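Long-range contacts in N-formylglutamate amidohydrolase (Ralstonia eutropha, PDB 2Q7S), which binds a zinc ion and is probably a metal-dependent hydrolase of the N-formylglutamate amidohydrolase type: residues R51-L61 against R253-R264; R79-D90 against G115-A123. One frame throughout, in Å; residues are numbered along the deposited sequence.

Interaction 1 of 2, residues R51-L61 against R253-R264; sequences RGGEDTHVDAL and RPLYMEEGTRER. With ZN (zinc ion), chain C.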
# COMPACT_ATOMS: atom_id res chain seq x y z
N ARG A 51 11.02 1.05 -12.01
CA ARG A 51 10.93 -0.06 -11.08
C ARG A 51 11.30 0.38 -9.65
O ARG A 51 10.83 -0.24 -8.67
CB ARG A 51 11.76 -1.26 -11.59
CG ARG A 51 11.11 -1.91 -12.83
CD ARG A 51 11.76 -3.21 -13.22
NE ARG A 51 11.83 -4.19 -12.11
CZ ARG A 51 10.80 -4.94 -11.69
NH1 ARG A 51 9.62 -4.84 -12.28
NH2 ARG A 51 10.94 -5.77 -10.68
N GLY A 52 12.09 1.46 -9.53
CA GLY A 52 12.34 2.15 -8.25
C GLY A 52 11.17 2.21 -7.29
O GLY A 52 11.21 1.56 -6.25
N GLY A 53 10.11 2.95 -7.66
CA GLY A 53 8.88 3.16 -6.84
C GLY A 53 7.95 1.97 -6.62
O GLY A 53 6.85 2.11 -6.04
N GLU A 54 8.34 0.79 -7.12
CA GLU A 54 7.60 -0.41 -6.87
C GLU A 54 7.84 -0.92 -5.45
O GLU A 54 8.97 -1.05 -5.02
CB GLU A 54 8.07 -1.56 -7.76
CG GLU A 54 7.92 -1.44 -9.19
CD GLU A 54 8.48 -2.66 -9.90
OE1 GLU A 54 9.00 -3.59 -9.24
OE2 GLU A 54 8.38 -2.68 -11.13
N ASP A 55 6.77 -1.22 -4.77
CA ASP A 55 6.82 -2.06 -3.59
C ASP A 55 6.78 -3.56 -4.00
O ASP A 55 5.82 -4.28 -3.67
CB ASP A 55 5.64 -1.80 -2.68
CG ASP A 55 5.59 -0.40 -2.21
OD1 ASP A 55 6.30 0.48 -2.76
OD2 ASP A 55 4.73 -0.22 -1.33
N THR A 56 7.84 -3.99 -4.66
CA THR A 56 7.90 -5.31 -5.32
C THR A 56 7.74 -6.46 -4.32
O THR A 56 8.26 -6.41 -3.17
CB THR A 56 9.23 -5.46 -6.13
OG1 THR A 56 9.57 -4.20 -6.66
CG2 THR A 56 9.13 -6.50 -7.26
N HIS A 57 7.00 -7.48 -4.76
CA HIS A 57 6.73 -8.73 -4.03
C HIS A 57 5.89 -8.61 -2.75
O HIS A 57 5.70 -9.60 -2.08
CB HIS A 57 8.03 -9.43 -3.65
CG HIS A 57 9.01 -9.57 -4.75
ND1 HIS A 57 8.70 -10.19 -5.94
CD2 HIS A 57 10.31 -9.19 -4.84
CE1 HIS A 57 9.76 -10.15 -6.74
NE2 HIS A 57 10.75 -9.57 -6.09
N VAL A 58 5.42 -7.40 -2.40
CA VAL A 58 4.70 -7.19 -1.12
C VAL A 58 3.46 -8.02 -1.03
O VAL A 58 3.10 -8.56 0.02
CB VAL A 58 4.37 -5.68 -0.87
CG1 VAL A 58 3.29 -5.54 0.18
CG2 VAL A 58 5.65 -4.99 -0.44
N ASP A 59 2.83 -8.20 -2.17
CA ASP A 59 1.68 -9.11 -2.21
C ASP A 59 2.02 -10.58 -1.92
O ASP A 59 1.25 -11.24 -1.24
CB ASP A 59 0.91 -8.92 -3.50
CG ASP A 59 1.66 -9.39 -4.70
OD1 ASP A 59 2.87 -9.08 -4.86
OD2 ASP A 59 1.00 -10.07 -5.50
N ALA A 60 3.17 -11.06 -2.40
CA ALA A 60 3.62 -12.46 -2.14
C ALA A 60 4.09 -12.61 -0.69
O ALA A 60 3.92 -13.68 -0.10
CB ALA A 60 4.74 -12.87 -3.12
N LEU A 61 4.64 -11.53 -0.10
CA LEU A 61 5.07 -11.54 1.32
C LEU A 61 3.88 -11.81 2.22
O LEU A 61 4.00 -12.56 3.18
CB LEU A 61 5.71 -10.24 1.76
CG LEU A 61 7.18 -9.93 1.35
CD1 LEU A 61 7.50 -8.51 1.81
CD2 LEU A 61 8.13 -10.96 1.94
N ARG A 253 12.77 -2.68 2.62
CA ARG A 253 13.02 -3.53 1.46
C ARG A 253 14.19 -4.48 1.52
O ARG A 253 14.04 -5.62 1.05
CB ARG A 253 13.11 -2.65 0.19
CG ARG A 253 11.75 -2.27 -0.35
CD ARG A 253 11.86 -1.16 -1.40
NE ARG A 253 10.57 -0.58 -1.75
CZ ARG A 253 10.47 0.52 -2.49
NH1 ARG A 253 11.55 1.09 -2.96
NH2 ARG A 253 9.30 1.01 -2.79
N PRO A 254 15.36 -4.05 2.10
CA PRO A 254 16.52 -4.94 2.21
C PRO A 254 16.23 -6.23 2.92
O PRO A 254 16.88 -7.24 2.65
CB PRO A 254 17.56 -4.10 2.98
CG PRO A 254 17.23 -2.77 2.73
CD PRO A 254 15.69 -2.73 2.62
N LEU A 255 15.21 -6.21 3.77
CA LEU A 255 14.74 -7.40 4.48
C LEU A 255 14.33 -8.56 3.57
O LEU A 255 14.27 -9.69 4.02
CB LEU A 255 13.55 -7.05 5.36
CG LEU A 255 13.79 -6.12 6.56
CD1 LEU A 255 12.50 -5.96 7.32
CD2 LEU A 255 14.85 -6.68 7.44
N TYR A 256 13.97 -8.28 2.32
CA TYR A 256 13.47 -9.34 1.45
C TYR A 256 13.92 -9.31 -0.01
O TYR A 256 13.83 -10.34 -0.67
CB TYR A 256 11.93 -9.37 1.51
CG TYR A 256 11.22 -8.24 0.84
CD1 TYR A 256 10.91 -7.08 1.53
CD2 TYR A 256 10.83 -8.34 -0.48
CE1 TYR A 256 10.21 -6.05 0.92
CE2 TYR A 256 10.18 -7.32 -1.11
CZ TYR A 256 9.85 -6.17 -0.40
OH TYR A 256 9.17 -5.16 -1.04
N MSE A 257 14.43 -8.18 -0.49
CA MSE A 257 14.87 -8.07 -1.88
C MSE A 257 16.13 -7.25 -2.00
O MSE A 257 16.52 -6.51 -1.07
CB MSE A 257 13.79 -7.44 -2.75
CG MSE A 257 13.33 -6.14 -2.22
SE MSE A 257 12.08 -5.15 -3.37
CE MSE A 257 13.19 -3.75 -4.07
N GLU A 258 16.74 -7.37 -3.17
CA GLU A 258 17.89 -6.56 -3.56
C GLU A 258 17.37 -5.34 -4.30
O GLU A 258 16.76 -5.45 -5.37
CB GLU A 258 18.84 -7.36 -4.44
CG GLU A 258 19.45 -8.53 -3.75
CD GLU A 258 20.31 -8.10 -2.56
OE1 GLU A 258 21.15 -7.19 -2.76
OE2 GLU A 258 20.14 -8.65 -1.45
N GLU A 259 17.59 -4.17 -3.72
CA GLU A 259 16.97 -2.94 -4.24
C GLU A 259 17.36 -2.61 -5.67
O GLU A 259 16.57 -2.06 -6.43
CB GLU A 259 17.22 -1.78 -3.28
CG GLU A 259 16.55 -1.99 -1.86
CD GLU A 259 16.14 -0.67 -1.21
OE1 GLU A 259 15.22 -0.04 -1.80
OE2 GLU A 259 16.75 -0.26 -0.17
N GLY A 260 18.58 -2.95 -6.07
CA GLY A 260 19.00 -2.75 -7.46
C GLY A 260 18.27 -3.63 -8.45
O GLY A 260 17.56 -3.13 -9.30
N THR A 261 18.42 -4.96 -8.32
CA THR A 261 17.81 -5.91 -9.27
C THR A 261 16.30 -6.15 -9.01
O THR A 261 15.59 -6.68 -9.88
CB THR A 261 18.60 -7.25 -9.28
OG1 THR A 261 18.40 -7.98 -8.07
CG2 THR A 261 20.10 -6.97 -9.42
N ARG A 262 15.83 -5.72 -7.84
CA ARG A 262 14.44 -5.94 -7.34
C ARG A 262 14.18 -7.42 -6.98
O ARG A 262 13.03 -7.83 -6.79
CB ARG A 262 13.35 -5.49 -8.31
CG ARG A 262 13.26 -4.00 -8.71
CD ARG A 262 12.40 -3.17 -7.73
NE ARG A 262 13.27 -2.39 -6.86
CZ ARG A 262 12.88 -1.49 -5.97
NH1 ARG A 262 11.58 -1.25 -5.76
NH2 ARG A 262 13.82 -0.87 -5.23
N GLU A 263 15.22 -8.21 -6.87
CA GLU A 263 15.04 -9.66 -6.78
C GLU A 263 15.01 -10.16 -5.36
O GLU A 263 15.79 -9.73 -4.53
CB GLU A 263 16.14 -10.38 -7.55
CG GLU A 263 16.00 -10.11 -9.04
CD GLU A 263 16.60 -11.20 -9.84
OE1 GLU A 263 17.75 -11.59 -9.54
OE2 GLU A 263 15.91 -11.67 -10.77
N ARG A 264 14.13 -11.12 -5.11
CA ARG A 264 14.02 -11.71 -3.77
C ARG A 264 15.40 -12.12 -3.30
O ARG A 264 16.17 -12.72 -4.08
CB ARG A 264 13.09 -12.91 -3.74
CG ARG A 264 11.65 -12.61 -4.17
CD ARG A 264 10.81 -13.86 -4.24
NE ARG A 264 9.47 -13.52 -4.69
CZ ARG A 264 8.38 -14.25 -4.52
NH1 ARG A 264 8.40 -15.42 -3.90
NH2 ARG A 264 7.23 -13.78 -4.98
ZN ZN C . 3.98 1.69 -0.99

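Interaction 2 of 2, residues R79-D90 against G115-A123; sequences RVYIDPNRMLDD and GLIWSNVDA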
# COMPACT_ATOMS: atom_id res chain seq x y z
N ARG A 79 2.46 1.57 -9.67
CA ARG A 79 2.07 2.78 -8.97
C ARG A 79 2.63 4.05 -9.58
O ARG A 79 2.05 5.12 -9.34
CB ARG A 79 2.41 2.69 -7.48
CG ARG A 79 3.85 2.72 -7.15
CD ARG A 79 4.35 4.11 -6.89
NE ARG A 79 3.93 4.73 -5.65
CZ ARG A 79 4.60 4.73 -4.49
NH1 ARG A 79 5.74 4.08 -4.35
NH2 ARG A 79 4.10 5.39 -3.46
N VAL A 80 3.78 3.94 -10.29
CA VAL A 80 4.38 5.05 -11.02
C VAL A 80 3.58 5.42 -12.27
O VAL A 80 3.81 6.48 -12.88
CB VAL A 80 5.84 4.75 -11.43
CG1 VAL A 80 6.40 5.89 -12.26
CG2 VAL A 80 6.70 4.52 -10.18
N TYR A 81 2.66 4.55 -12.67
CA TYR A 81 1.70 4.81 -13.76
C TYR A 81 0.46 5.51 -13.24
O TYR A 81 0.05 6.58 -13.73
CB TYR A 81 1.34 3.52 -14.44
CG TYR A 81 0.42 3.62 -15.63
CD1 TYR A 81 0.87 4.11 -16.86
CD2 TYR A 81 -0.90 3.18 -15.54
CE1 TYR A 81 0.03 4.15 -17.97
CE2 TYR A 81 -1.75 3.26 -16.64
CZ TYR A 81 -1.28 3.71 -17.86
OH TYR A 81 -2.11 3.75 -18.95
N ILE A 82 -0.17 4.89 -12.24
CA ILE A 82 -1.12 5.58 -11.41
C ILE A 82 -1.11 4.95 -10.05
O ILE A 82 -0.98 3.73 -9.93
CB ILE A 82 -2.52 5.63 -12.05
CG1 ILE A 82 -3.45 6.51 -11.22
CG2 ILE A 82 -3.07 4.23 -12.35
CD1 ILE A 82 -4.82 6.86 -11.98
N ASP A 83 -1.19 5.77 -9.02
CA ASP A 83 -0.96 5.33 -7.65
C ASP A 83 -2.30 5.21 -6.94
O ASP A 83 -2.85 6.23 -6.56
CB ASP A 83 -0.12 6.33 -6.91
CG ASP A 83 0.27 5.88 -5.54
OD1 ASP A 83 -0.39 4.97 -4.98
OD2 ASP A 83 1.28 6.42 -5.03
N PRO A 84 -2.79 3.97 -6.71
CA PRO A 84 -4.08 3.84 -6.03
C PRO A 84 -4.16 4.33 -4.59
O PRO A 84 -5.27 4.42 -4.10
CB PRO A 84 -4.38 2.34 -6.08
CG PRO A 84 -3.33 1.72 -6.89
CD PRO A 84 -2.21 2.64 -7.01
N ASN A 85 -3.02 4.59 -3.93
CA ASN A 85 -3.00 5.08 -2.56
C ASN A 85 -3.08 6.56 -2.49
O ASN A 85 -2.85 7.15 -1.43
CB ASN A 85 -1.74 4.61 -1.80
CG ASN A 85 -2.09 3.75 -0.60
OD1 ASN A 85 -3.14 3.12 -0.57
ND2 ASN A 85 -1.26 3.81 0.42
N ARG A 86 -3.30 7.21 -3.63
CA ARG A 86 -3.49 8.66 -3.59
C ARG A 86 -4.95 8.90 -3.88
O ARG A 86 -5.62 8.05 -4.47
CB ARG A 86 -2.60 9.36 -4.62
CG ARG A 86 -1.09 9.15 -4.40
CD ARG A 86 -0.59 9.64 -3.03
NE ARG A 86 0.84 9.45 -2.86
CZ ARG A 86 1.45 8.37 -2.32
NH1 ARG A 86 0.78 7.30 -1.90
NH2 ARG A 86 2.78 8.35 -2.24
N MSE A 87 -5.41 10.07 -3.49
CA MSE A 87 -6.72 10.55 -3.84
C MSE A 87 -6.72 11.04 -5.27
O MSE A 87 -5.71 11.43 -5.85
CB MSE A 87 -7.14 11.70 -2.90
CG MSE A 87 -7.05 11.37 -1.45
SE MSE A 87 -8.48 10.12 -0.99
CE MSE A 87 -7.68 8.39 -0.81
N LEU A 88 -7.92 11.07 -5.83
CA LEU A 88 -8.14 11.39 -7.21
C LEU A 88 -7.92 12.85 -7.52
O LEU A 88 -7.76 13.19 -8.69
CB LEU A 88 -9.58 10.98 -7.58
CG LEU A 88 -9.68 9.52 -8.03
CD1 LEU A 88 -11.10 9.28 -8.54
CD2 LEU A 88 -8.61 9.19 -9.03
N ASP A 89 -7.89 13.70 -6.48
CA ASP A 89 -7.62 15.12 -6.64
C ASP A 89 -6.16 15.48 -6.30
O ASP A 89 -5.82 16.65 -6.27
CB ASP A 89 -8.63 15.98 -5.87
CG ASP A 89 -8.56 15.79 -4.36
OD1 ASP A 89 -7.84 14.89 -3.85
OD2 ASP A 89 -9.26 16.58 -3.69
N ASP A 90 -5.32 14.46 -6.11
CA ASP A 90 -3.91 14.64 -5.74
C ASP A 90 -3.03 14.69 -6.99
O ASP A 90 -2.15 13.87 -7.20
CB ASP A 90 -3.47 13.55 -4.78
CG ASP A 90 -2.18 13.86 -4.09
OD1 ASP A 90 -1.58 14.95 -4.32
OD2 ASP A 90 -1.78 13.03 -3.27
N GLY A 115 2.95 11.76 -6.17
CA GLY A 115 1.49 12.02 -6.41
C GLY A 115 0.68 10.92 -7.08
O GLY A 115 1.19 9.86 -7.34
N LEU A 116 -0.61 11.17 -7.37
CA LEU A 116 -1.44 10.18 -8.05
C LEU A 116 -0.80 9.71 -9.35
O LEU A 116 -0.81 8.50 -9.68
CB LEU A 116 -2.85 10.75 -8.32
CG LEU A 116 -3.81 9.86 -9.11
CD1 LEU A 116 -4.47 8.68 -8.21
CD2 LEU A 116 -4.84 10.75 -9.83
N ILE A 117 -0.29 10.70 -10.11
CA ILE A 117 0.43 10.47 -11.33
C ILE A 117 1.88 10.96 -11.15
O ILE A 117 2.17 12.19 -11.12
CB ILE A 117 -0.23 11.22 -12.52
CG1 ILE A 117 -1.75 10.98 -12.59
CG2 ILE A 117 0.50 10.91 -13.83
CD1 ILE A 117 -2.21 9.49 -12.95
N TRP A 118 2.80 10.03 -11.03
CA TRP A 118 4.23 10.41 -10.94
C TRP A 118 4.71 11.20 -12.14
O TRP A 118 4.39 10.87 -13.28
CB TRP A 118 5.11 9.20 -10.72
CG TRP A 118 5.03 8.67 -9.34
CD1 TRP A 118 3.94 8.62 -8.53
CD2 TRP A 118 6.10 8.09 -8.60
NE1 TRP A 118 4.26 8.07 -7.33
CE2 TRP A 118 5.59 7.74 -7.35
CE3 TRP A 118 7.45 7.85 -8.89
CZ2 TRP A 118 6.39 7.14 -6.37
CZ3 TRP A 118 8.24 7.26 -7.91
CH2 TRP A 118 7.70 6.91 -6.68
N SER A 119 5.48 12.25 -11.85
CA SER A 119 6.03 13.21 -12.83
C SER A 119 7.55 13.04 -13.02
O SER A 119 8.14 13.44 -14.07
CB SER A 119 5.77 14.65 -12.33
OG SER A 119 6.09 14.77 -10.92
N ASN A 120 8.19 12.52 -11.98
CA ASN A 120 9.58 12.22 -12.05
C ASN A 120 10.04 11.13 -11.08
O ASN A 120 9.33 10.74 -10.15
CB ASN A 120 10.43 13.51 -11.93
CG ASN A 120 9.98 14.45 -10.84
OD1 ASN A 120 10.00 14.11 -9.65
ND2 ASN A 120 9.64 15.68 -11.23
N VAL A 121 11.24 10.62 -11.35
CA VAL A 121 11.90 9.63 -10.48
C VAL A 121 12.91 10.33 -9.55
O VAL A 121 13.22 9.82 -8.46
CB VAL A 121 12.59 8.49 -11.30
CG1 VAL A 121 11.54 7.49 -11.83
CG2 VAL A 121 13.48 9.08 -12.44
N ASP A 122 13.39 11.50 -9.98
CA ASP A 122 14.42 12.27 -9.28
C ASP A 122 14.22 13.76 -9.59
O ASP A 122 13.60 14.12 -10.61
CB ASP A 122 15.82 11.85 -9.75
CG ASP A 122 16.03 12.13 -11.25
OD1 ASP A 122 15.52 11.33 -12.08
OD2 ASP A 122 16.66 13.16 -11.61
N ALA A 123 14.76 14.64 -8.74
CA ALA A 123 14.53 16.07 -8.93
C ALA A 123 15.43 16.59 -10.06
O ALA A 123 14.97 16.80 -11.19
CB ALA A 123 14.76 16.83 -7.63
O HOH W 1 1.74 7.44 -10.36
O HOH W 2 3.38 8.62 -14.21
O HOH W 3 -0.26 13.42 -9.56

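Interaction 1 of 2, residues R51-L61 against R253-R264
Tyr256 reaches across to the loop 55-58 and can be followed atom by atom. Its CB lies 4.1 Å from Leu61 CD2, and the ring beyond it takes Leu61 CD1 over the centre of one face, a CH-pi contact with CD1 3.7 Å from the ring centroid. CG of its neighbour Met257, a selenomethionine, covers the opposite face. CE2 approaches His57 CB, and the OH gives its proton to Thr56 O at 2.6 Å, in the carbonyl plane; Ser173 is a second partner of this hydroxyl. A tyrosine suits the place because a flat ring offers two broad faces to Leu61 and Met257, while its hydroxyl bonds the carbonyl of Thr56.

His57 adds a second crossing bond: its NE2 donates to Arg262 O at 3.0 Å, although the oxygen is tilted 23° from the ring plane, and Arg264 CG rests on the imidazole face turned from Thr56 CG2. Two other arginines of 253-264 meet polar groups of the loop. Arg253, extended from CG to NE, brings NH2 to Asp55 OD1 for a 3.0 Å salt bridge; OD1 lies in the guanidinium plane but is itself met from above the carboxylate plane. In Arg262 the bends at chi2 (-87°) and chi3 bring CD beside Thr56 OG1, 3.2 Å away, and turn NH2 toward Glu259 O, to which it donates.

Asp55 OD2 binds the zinc ion at 2.1 Å, together with His32 and His172. With the other carboxylate oxygen paired to Arg253, the salt bridge acts as a second shell that would steady the ligand's orientation.

Interaction 2 of 2, residues R79-D90 against G115-A123
The indole of Trp118 carries Arg79 CD on one face, offset toward the rim. Val80 CG2 lies over the same face in a CH-pi contact, less certain because Val80 has an alternate conformer. Asp83 OD2 lies near the indole's edge. The Arg79 guanidinium in turn has Trp118 CZ2 over one face, the two planes 41° apart, and Asp83 OD2 at its edge, where NE donates at 3.2 Å; NH1 bonds to Gly53 O outside the contact. The bends at chi2 (92°) and chi3 fold this arginine back over the indole. A third flat group, the Arg86 guanidinium, holds the same OD2 above its centre, by charge alone.

The backbones are laced more simply. Asp83 N donates to Leu116 O at 2.8 Å, and Leu116 N to Asp90 O at 3.1 Å. Leu116 sets its branched end against Ile82 CG1 and Leu88 CD2, so its apolar carbons meet other apolar carbons, with Tyr145 of helix 134-163 beside them. One water joins Arg79 O, Leu116 O and Trp118 N; another bridges Val80 O and Trp118 O.

Asp83 OD1 accepts from Asn85 N, forming an Asx turn, and from the zinc ligand His32. With OD2 between two arginines, Asp83 is held in position as a second-shell partner of the metal site.

Overall arrangement
Interaction 2 is nested along the chain inside the loop closed by interaction 1, and their centres are about 19 Å apart, yet the two meet beside the zinc ion. Gly53 O and Arg79 NH1, 2.8 Å apart, form a probable hydrogen bond, and Gly53 CA packs against Trp118 CH2 at 3.9 Å; with no side chain, this glycine lets the indole come close to the backbone. The two contacts serve the metal site differently: residues 51-61 supply the ligand Asp55, whereas residues 79-90 reach the ligand His32 through Asp83. The nearest atom of the Arg79 side chain is about 4 Å from the zinc ion, placing a positive group beside the probable catalytic centre.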